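Local coordinates for penicillin-binding protein 1A (Mycobacterium tuberculosis, PDB 5CXW), which builds cross-linked peptidoglycan for the cell wall, polymerising glycan strands and joining their peptides through a penicillin-sensitive transpeptidase domain, the part modelled here, at residues A[64-69]-A[74-79]; A[217-222]-A[314-319]; A[233-238]-A[244-249]. All coordinates share one frame; numbering follows the deposited sequence.

From the N terminus, contact 1 closes first: strand 60-67 turns back after Pro69 and pairs with strand 74-78, a short hairpin at one margin of the five-stranded sheet of the transpeptidase domain. Contact 2 closes a far longer loop, bringing helix 211-222 against strand 315-323, the next strand in that sheet beside 60-67. The two meet directly, through a probable backbone hydrogen bond from Ile67 N to Ser316 O and Ser66 OG probably bonded to Thr317 OG1. Contact 3 is nested inside the loop of contact 2: a hairpin, 233-238 with 244-249, within a separate three-stranded sheet nearer the surface, its centre about 24 Å from that of contact 2.

Contact 1: A[64-69]-A[74-79]; sequences VVSIDP and VRAYYG
The Arg75 guanidinium meets Asp68 at its edge, near its plane, and NH2 reaches OD2 over 2.9 Å in a salt bridge. A bend at chi2 (-58°) folds the arginine back so that it runs alongside Asp68, the two planes turned 45° apart, and OD2 accepts through its anti lone pair. NH2 alone makes the direct bond; Arg75 NE, 3.6 Å from Asp68 OD2, gives its N-H to a water that bonds weakly to the same oxygen. On the Tyr77 ring, Val65 CG2 comes in obliquely, 3.8 Å from CD1; Phe232 makes an edge-to-face pair with Tyr77, whose OH bonds to Asp87 and Gln90. The Tyr78 ring has Val64 N near its edge.

The strands run antiparallel. Val64 and Tyr78 form a hydrogen-bonded pair, with Tyr78 N 2.8 Å from Val64 O. Further along, a classic beta bulge sets Arg75 and Ala76 together against Ser66: Ser66 O takes Arg75 N at 2.8 Å and Ala76 N at 3.3 Å, both from the same face of its plane. Beyond it Ile67 CG1 packs on Val74 CG2, 4.2 Å away.

Val65, Ile67, Val74 and Tyr77 share one face, where Val65 and Ile67 touch helix 211-222; Val64, Ala76 and Tyr78 meet helix 39-53 on the other. Mainly apolar side chains thus cover the faces, Thr317 meeting Ser66 OG and Asp81 meeting Tyr78 OH, while the bulge lets one carbonyl satisfy two amides. Arg75 NH1 bonds to the carbonyl of Thr36, so the guanidinium is shared between the turn and the chain leading from strand 32-35, and its pairing with Asp68 probably neutralises charge there.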
loop_
_atom_site.group_PDB
_atom_site.type_symbol
_atom_site.label_atom_id
_atom_site.label_comp_id
_atom_site.label_asym_id
_atom_site.label_seq_id
_atom_site.Cartn_x
_atom_site.Cartn_y
_atom_site.Cartn_z
ATOM N N VAL A 64 6.848 -7.138 -2.408
ATOM C CA VAL A 64 6.505 -6.928 -1.000
ATOM C C VAL A 64 7.399 -5.837 -0.433
ATOM O O VAL A 64 8.620 -5.871 -0.592
ATOM C CB VAL A 64 6.768 -8.184 -0.161
ATOM C CG1 VAL A 64 6.299 -8.001 1.274
ATOM C CG2 VAL A 64 6.092 -9.417 -0.753
ATOM N N VAL A 65 6.812 -4.841 0.197
ATOM C CA VAL A 65 7.571 -3.825 0.931
ATOM C C VAL A 65 6.969 -3.638 2.313
ATOM O O VAL A 65 5.745 -3.482 2.435
ATOM C CB VAL A 65 7.563 -2.481 0.187
ATOM C CG1 VAL A 65 8.406 -1.453 0.965
ATOM C CG2 VAL A 65 8.121 -2.666 -1.199
ATOM N N SER A 66 7.822 -3.712 3.358
ATOM C CA SER A 66 7.405 -3.500 4.704
ATOM C C SER A 66 8.169 -2.307 5.271
ATOM O O SER A 66 9.447 -2.284 5.169
ATOM C CB SER A 66 7.738 -4.718 5.558
ATOM O OG SER A 66 7.061 -5.891 5.096
ATOM N N ILE A 67 7.431 -1.367 5.856
ATOM C CA ILE A 67 7.992 -0.147 6.422
ATOM C C ILE A 67 7.603 0.013 7.894
ATOM O O ILE A 67 6.458 -0.281 8.297
ATOM C CB ILE A 67 7.484 1.051 5.609
ATOM C CG1 ILE A 67 8.247 1.058 4.255
ATOM C CG2 ILE A 67 7.754 2.381 6.314
ATOM C CD1 ILE A 67 7.728 2.015 3.246
ATOM N N ASP A 68 8.572 0.441 8.700
ATOM C CA ASP A 68 8.370 0.804 10.091
ATOM C C ASP A 68 7.664 2.170 10.198
ATOM O O ASP A 68 8.249 3.200 9.864
ATOM C CB ASP A 68 9.723 0.840 10.783
ATOM C CG ASP A 68 9.630 1.075 12.278
ATOM O OD1 ASP A 68 8.554 1.441 12.792
ATOM O OD2 ASP A 68 10.711 0.869 12.914
ATOM N N PRO A 69 6.387 2.207 10.649
ATOM C CA PRO A 69 5.721 3.487 10.759
ATOM C C PRO A 69 6.342 4.487 11.731
ATOM O O PRO A 69 6.054 5.707 11.672
ATOM C CB PRO A 69 4.286 3.092 11.238
ATOM C CG PRO A 69 4.119 1.665 10.769
ATOM C CD PRO A 69 5.495 1.116 11.087
ATOM N N VAL A 74 12.797 0.960 5.880
ATOM C CA VAL A 74 12.395 -0.193 5.117
ATOM C C VAL A 74 12.921 -1.460 5.788
ATOM O O VAL A 74 14.146 -1.718 5.854
ATOM C CB VAL A 74 12.809 -0.105 3.638
ATOM C CG1 VAL A 74 12.389 -1.442 2.920
ATOM C CG2 VAL A 74 12.266 1.121 2.947
ATOM N N ARG A 75 11.992 -2.277 6.277
ATOM C CA ARG A 75 12.298 -3.496 6.998
ATOM C C ARG A 75 12.359 -4.746 6.146
ATOM O O ARG A 75 13.027 -5.735 6.523
ATOM C CB ARG A 75 11.313 -3.735 8.134
ATOM C CG ARG A 75 11.261 -2.604 9.140
ATOM C CD ARG A 75 12.639 -2.376 9.736
ATOM N NE ARG A 75 12.566 -1.453 10.876
ATOM C CZ ARG A 75 13.601 -0.689 11.301
ATOM N NH1 ARG A 75 14.811 -0.735 10.723
ATOM N NH2 ARG A 75 13.435 0.132 12.352
ATOM N N ALA A 76 11.572 -4.780 5.072
ATOM C CA ALA A 76 11.578 -5.901 4.165
ATOM C C ALA A 76 11.288 -5.358 2.775
ATOM O O ALA A 76 10.495 -4.450 2.614
ATOM C CB ALA A 76 10.509 -6.918 4.536
ATOM N N TYR A 77 11.923 -5.947 1.790
ATOM C CA TYR A 77 11.847 -5.452 0.406
ATOM C C TYR A 77 12.165 -6.597 -0.550
ATOM O O TYR A 77 13.329 -7.084 -0.618
ATOM C CB TYR A 77 12.871 -4.317 0.207
ATOM C CG TYR A 77 12.782 -3.570 -1.105
ATOM C CD1 TYR A 77 11.935 -2.486 -1.241
ATOM C CD2 TYR A 77 13.538 -3.964 -2.222
ATOM C CE1 TYR A 77 11.848 -1.773 -2.415
ATOM C CE2 TYR A 77 13.462 -3.260 -3.396
ATOM C CZ TYR A 77 12.613 -2.155 -3.480
ATOM O OH TYR A 77 12.559 -1.481 -4.634
ATOM N N TYR A 78 11.110 -7.043 -1.243
ATOM C CA TYR A 78 11.201 -8.034 -2.241
ATOM C C TYR A 78 10.684 -7.412 -3.531
ATOM O O TYR A 78 9.475 -7.146 -3.656
ATOM C CB TYR A 78 10.365 -9.268 -1.851
ATOM C CG TYR A 78 10.454 -10.344 -2.944
ATOM C CD1 TYR A 78 11.494 -11.269 -2.990
ATOM C CD2 TYR A 78 9.534 -10.362 -3.981
ATOM C CE1 TYR A 78 11.570 -12.220 -4.018
ATOM C CE2 TYR A 78 9.602 -11.282 -4.990
ATOM C CZ TYR A 78 10.616 -12.205 -5.015
ATOM O OH TYR A 78 10.641 -13.109 -6.069
ATOM N N GLY A 79 11.558 -7.198 -4.495
ATOM C CA GLY A 79 11.113 -6.728 -5.830
ATOM C C GLY A 79 11.241 -7.752 -6.940
ATOM O O GLY A 79 10.932 -7.451 -8.087
HETATM O O HOH W 1 10.710 -2.396 12.764
#

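Contact 2: A[217-222]-A[314-319]; sequences AYATLA and SLSTAV
Ser316 puts its CB straight against the helix, 3.7 Å from Ala219 CB and about as far from Ala219 N and CA. With CG-less side chains on both sides, the backbones come close here: the CA atoms of Ala219 and Ser316 are 5.2 Å apart. One atom further out, OG stands anti to its own backbone N (chi1 175°), a rotation that carries it along the helix surface toward the preceding turn. There it lies 3.4 Å from Tyr218 CB. It also passes 3.3 Å from Ala219 N, but at an angle too poor for a hydrogen bond. What satisfies the hydroxyl is the carbonyl of Ala215, four residues before Ala219 in the same helix, so a buried polar tip is settled on helix backbone.

Tyr218 gives the strand only the root of its side chain. Its CG lies beside the backbone N (chi1 -83°), and the ring leads off from Ser316 toward Val309 on strand 303-312 and Val101 and Phe102 on helix 100-109. At the end of the ring, OH is hydrogen-bonded to the carbonyl of Ser98. The neighbouring Ser97 is probably the residue that forms the acyl-ester intermediate, and its side chain is about 8 Å from that of Tyr218.

Thr317 and Val319 turn the other way and touch Trp348 of helix 343-356. Strand 315-323 is therefore covered by helices on both faces, the layered helix-sheet-helix build of penicillin-binding transpeptidases and their beta-lactamase relatives; at the Ala219-Ser316 meeting one helical layer lies close on the sheet, while Tyr218 of the same helix reaches toward the probable active-site serine.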
loop_
_atom_site.group_PDB
_atom_site.type_symbol
_atom_site.label_atom_id
_atom_site.label_comp_id
_atom_site.label_asym_id
_atom_site.label_seq_id
_atom_site.Cartn_x
_atom_site.Cartn_y
_atom_site.Cartn_z
ATOM N N ALA A 217 2.514 5.086 2.434
ATOM C CA ALA A 217 1.294 5.813 2.735
ATOM C C ALA A 217 0.467 5.156 3.852
ATOM O O ALA A 217 -0.090 5.843 4.725
ATOM C CB ALA A 217 0.443 6.029 1.456
ATOM N N TYR A 218 0.371 3.847 3.820
ATOM C CA TYR A 218 -0.338 3.099 4.884
ATOM C C TYR A 218 0.456 3.185 6.224
ATOM O O TYR A 218 -0.137 3.280 7.313
ATOM C CB TYR A 218 -0.597 1.677 4.484
ATOM C CG TYR A 218 -1.798 1.412 3.626
ATOM C CD1 TYR A 218 -2.078 2.186 2.482
ATOM C CD2 TYR A 218 -2.669 0.350 3.904
ATOM C CE1 TYR A 218 -3.173 1.894 1.669
ATOM C CE2 TYR A 218 -3.704 0.026 3.085
ATOM C CZ TYR A 218 -3.962 0.794 1.964
ATOM O OH TYR A 218 -5.045 0.502 1.112
ATOM N N ALA A 219 1.806 3.298 6.139
ATOM C CA ALA A 219 2.624 3.558 7.355
ATOM C C ALA A 219 2.214 4.884 8.010
ATOM O O ALA A 219 2.122 4.989 9.227
ATOM C CB ALA A 219 4.100 3.467 7.041
ATOM N N THR A 220 1.905 5.898 7.205
ATOM C CA THR A 220 1.487 7.171 7.736
ATOM C C THR A 220 0.181 7.012 8.518
ATOM O O THR A 220 -0.003 7.613 9.602
ATOM C CB THR A 220 1.352 8.192 6.582
ATOM O OG1 THR A 220 2.636 8.379 5.976
ATOM C CG2 THR A 220 0.814 9.530 7.032
ATOM N N LEU A 221 -0.730 6.209 7.963
ATOM C CA LEU A 221 -1.958 5.879 8.680
ATOM C C LEU A 221 -1.669 5.155 10.006
ATOM O O LEU A 221 -2.244 5.515 11.055
ATOM C CB LEU A 221 -2.921 5.096 7.803
ATOM C CG LEU A 221 -3.460 5.808 6.571
ATOM C CD1 LEU A 221 -4.188 4.801 5.697
ATOM C CD2 LEU A 221 -4.366 6.948 6.982
ATOM N N ALA A 222 -0.767 4.182 9.935
ATOM C CA ALA A 222 -0.379 3.350 11.101
ATOM C C ALA A 222 0.227 4.205 12.207
ATOM O O ALA A 222 0.082 3.908 13.404
ATOM C CB ALA A 222 0.593 2.268 10.674
ATOM N N SER A 314 3.358 -0.961 14.236
ATOM C CA SER A 314 4.801 -1.177 14.148
ATOM C C SER A 314 5.287 -1.701 12.783
ATOM O O SER A 314 6.472 -1.824 12.594
ATOM C CB SER A 314 5.239 -2.085 15.288
ATOM O OG SER A 314 5.107 -1.390 16.538
ATOM N N LEU A 315 4.391 -1.980 11.832
ATOM C CA LEU A 315 4.792 -2.479 10.534
ATOM C C LEU A 315 3.684 -2.334 9.522
ATOM O O LEU A 315 2.553 -2.698 9.772
ATOM C CB LEU A 315 5.281 -3.932 10.578
ATOM C CG LEU A 315 6.146 -4.328 9.383
ATOM C CD1 LEU A 315 7.496 -3.608 9.392
ATOM C CD2 LEU A 315 6.381 -5.830 9.509
ATOM N N SER A 316 4.032 -1.726 8.383
ATOM C CA SER A 316 3.107 -1.578 7.258
ATOM C C SER A 316 3.630 -2.301 6.073
ATOM O O SER A 316 4.761 -2.049 5.633
ATOM C CB SER A 316 2.956 -0.086 6.886
ATOM O OG SER A 316 2.124 0.017 5.709
ATOM N N THR A 317 2.842 -3.237 5.549
ATOM C CA THR A 317 3.294 -4.082 4.454
ATOM C C THR A 317 2.300 -4.019 3.268
ATOM O O THR A 317 1.076 -4.176 3.437
ATOM C CB THR A 317 3.476 -5.548 4.899
ATOM O OG1 THR A 317 4.456 -5.612 5.958
ATOM C CG2 THR A 317 3.967 -6.422 3.718
ATOM N N ALA A 318 2.858 -3.770 2.081
ATOM C CA ALA A 318 2.127 -3.801 0.848
ATOM C C ALA A 318 2.596 -5.013 0.009
ATOM O O ALA A 318 3.782 -5.269 -0.121
ATOM C CB ALA A 318 2.390 -2.530 0.043
ATOM N N VAL A 319 1.631 -5.708 -0.583
ATOM C CA VAL A 319 1.904 -6.834 -1.466
ATOM C C VAL A 319 1.086 -6.671 -2.727
ATOM O O VAL A 319 -0.127 -6.479 -2.691
ATOM C CB VAL A 319 1.479 -8.166 -0.854
ATOM C CG1 VAL A 319 1.778 -9.326 -1.797
ATOM C CG2 VAL A 319 2.163 -8.386 0.540
#

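Contact 3: A[233-238]-A[244-249]; sequences VQKVVS and LFDAST
Phe245 and Val236 lean across each other at an angle rather than stacking, their CB atoms 4.1 Å apart. With its CG turned opposite the backbone N (chi1 171°), the Phe245 ring lies along the strand toward Val233, whose CG1 sits 3.9 Å from Phe245 CD2. The carbonyl of Val233 meets the ring at its edge, near its plane, while the backbone N of Ala247 lies over one face, offset toward the rim.

Lys235 and Asp246, on the reverse side of the sheet, also run at a slant to one another. The lysine chain is fully extended, and its CD and CE brush Asp246 OD2, yet NZ stays 4.2 Å from that oxygen, so the opposite charges lie near each other, beyond a salt bridge, and probably attract. Asp246 OD1 is busier. It takes the backbone N of Ser248 at 2.8 Å, an Asx turn that overlaps the type I turn from Asp246 to Thr249, and Ser248 OG adds a second bond from the same face of the carboxylate. A water on this oxygen bridges to Gln234 NE2. Although Gln234 CB points away from the other strand, a bend at chi2 (61°) brings the amide back over Ala247 CB, 3.9 Å from NE2.

One classic bulge falls in this pairing, where Leu244 and Phe245 both give their N-H to Val236 O, at 2.8 and 3.2 Å. A second, at Gln234 and Lys235 opposite Thr34, lies on the other side of the strand, in its pairing with 32-35. Ala247 N closes the other end on Gln234 O.

In this three-stranded antiparallel sheet, strand 233-237 is the middle one, flanked by 32-35 and 243-246. Val233 and Val236 rest on Leu15 of helix 2-19, and Phe245 touches Leu18, so the face with the aromatic ring packs against that helix.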
loop_
_atom_site.group_PDB
_atom_site.type_symbol
_atom_site.label_atom_id
_atom_site.label_comp_id
_atom_site.label_asym_id
_atom_site.label_seq_id
_atom_site.Cartn_x
_atom_site.Cartn_y
_atom_site.Cartn_z
ATOM N N VAL A 233 18.867 3.287 4.348
ATOM C CA VAL A 233 20.176 3.470 4.990
ATOM C C VAL A 233 19.953 3.962 6.415
ATOM O O VAL A 233 19.337 5.011 6.661
ATOM C CB VAL A 233 21.043 4.451 4.236
ATOM C CG1 VAL A 233 22.308 4.728 5.058
ATOM C CG2 VAL A 233 21.403 3.940 2.819
ATOM N N GLN A 234 20.467 3.166 7.358
ATOM C CA GLN A 234 20.441 3.432 8.789
ATOM C C GLN A 234 21.695 4.166 9.257
ATOM O O GLN A 234 21.614 5.079 10.077
ATOM C CB GLN A 234 20.297 2.119 9.557
ATOM C CG GLN A 234 20.261 2.225 11.079
ATOM C CD GLN A 234 19.082 3.070 11.544
ATOM O OE1 GLN A 234 17.972 3.040 10.956
ATOM N NE2 GLN A 234 19.301 3.838 12.578
ATOM N N LYS A 235 22.852 3.774 8.746
ATOM C CA LYS A 235 24.110 4.361 9.267
ATOM C C LYS A 235 25.182 4.184 8.223
ATOM O O LYS A 235 25.150 3.235 7.419
ATOM C CB LYS A 235 24.487 3.701 10.585
ATOM C CG LYS A 235 25.690 4.341 11.276
ATOM C CD LYS A 235 25.865 3.761 12.679
ATOM C CE LYS A 235 27.020 4.354 13.444
ATOM N NZ LYS A 235 27.306 3.541 14.655
ATOM N N VAL A 236 26.111 5.148 8.165
ATOM C CA VAL A 236 27.245 5.041 7.237
ATOM C C VAL A 236 28.496 5.464 7.999
ATOM O O VAL A 236 28.485 6.516 8.631
ATOM C CB VAL A 236 27.075 5.996 6.040
ATOM C CG1 VAL A 236 28.234 5.831 5.057
ATOM C CG2 VAL A 236 25.763 5.703 5.304
ATOM N N VAL A 237 29.524 4.604 7.932
ATOM C CA VAL A 237 30.809 4.895 8.635
ATOM C C VAL A 237 31.873 4.693 7.584
ATOM O O VAL A 237 31.815 3.706 6.794
ATOM C CB VAL A 237 31.044 3.946 9.806
ATOM C CG1 VAL A 237 32.332 4.325 10.572
ATOM C CG2 VAL A 237 29.873 3.964 10.773
ATOM N N SER A 238 32.887 5.560 7.610
ATOM C CA SER A 238 33.980 5.369 6.678
ATOM C C SER A 238 34.741 4.076 6.942
ATOM O O SER A 238 34.731 3.510 8.023
ATOM C CB SER A 238 34.942 6.565 6.709
ATOM O OG SER A 238 35.791 6.440 7.819
ATOM N N LEU A 244 29.657 9.028 9.253
ATOM C CA LEU A 244 29.266 10.002 8.237
ATOM C C LEU A 244 27.763 10.286 8.213
ATOM O O LEU A 244 27.340 11.311 7.667
ATOM C CB LEU A 244 29.646 9.491 6.871
ATOM C CG LEU A 244 31.114 9.201 6.650
ATOM C CD1 LEU A 244 31.278 8.756 5.214
ATOM C CD2 LEU A 244 31.899 10.449 6.918
ATOM N N PHE A 245 26.967 9.332 8.686
ATOM C CA PHE A 245 25.510 9.478 8.696
ATOM C C PHE A 245 24.962 8.487 9.708
ATOM O O PHE A 245 25.416 7.333 9.763
ATOM C CB PHE A 245 24.911 9.198 7.331
ATOM C CG PHE A 245 23.387 9.116 7.345
ATOM C CD1 PHE A 245 22.615 10.288 7.401
ATOM C CD2 PHE A 245 22.726 7.857 7.370
ATOM C CE1 PHE A 245 21.214 10.199 7.450
ATOM C CE2 PHE A 245 21.328 7.770 7.401
ATOM C CZ PHE A 245 20.580 8.951 7.438
ATOM N N ASP A 246 23.994 8.921 10.496
ATOM C CA ASP A 246 23.313 8.000 11.411
ATOM C C ASP A 246 21.875 8.441 11.516
ATOM O O ASP A 246 21.622 9.525 12.031
ATOM C CB ASP A 246 23.972 8.041 12.800
ATOM C CG ASP A 246 23.497 6.910 13.715
ATOM O OD1 ASP A 246 22.374 6.397 13.552
ATOM O OD2 ASP A 246 24.280 6.504 14.570
ATOM N N ALA A 247 20.938 7.627 11.031
ATOM C CA ALA A 247 19.509 7.952 11.156
ATOM C C ALA A 247 19.017 8.020 12.597
ATOM O O ALA A 247 17.998 8.605 12.840
ATOM C CB ALA A 247 18.641 6.989 10.357
ATOM N N SER A 248 19.725 7.439 13.563
ATOM C CA SER A 248 19.256 7.463 14.944
ATOM C C SER A 248 19.596 8.760 15.690
ATOM O O SER A 248 19.329 8.824 16.884
ATOM C CB SER A 248 19.842 6.285 15.729
ATOM O OG SER A 248 21.174 6.567 16.146
ATOM N N THR A 249 20.199 9.767 15.041
ATOM C CA THR A 249 20.590 11.031 15.738
ATOM C C THR A 249 20.087 12.275 14.998
ATOM O O THR A 249 19.664 12.174 13.840
ATOM C CB THR A 249 22.111 11.134 15.883
ATOM O OG1 THR A 249 22.719 11.011 14.595
ATOM C CG2 THR A 249 22.655 10.050 16.801
HETATM O O HOH W 2 21.803 3.733 13.780
#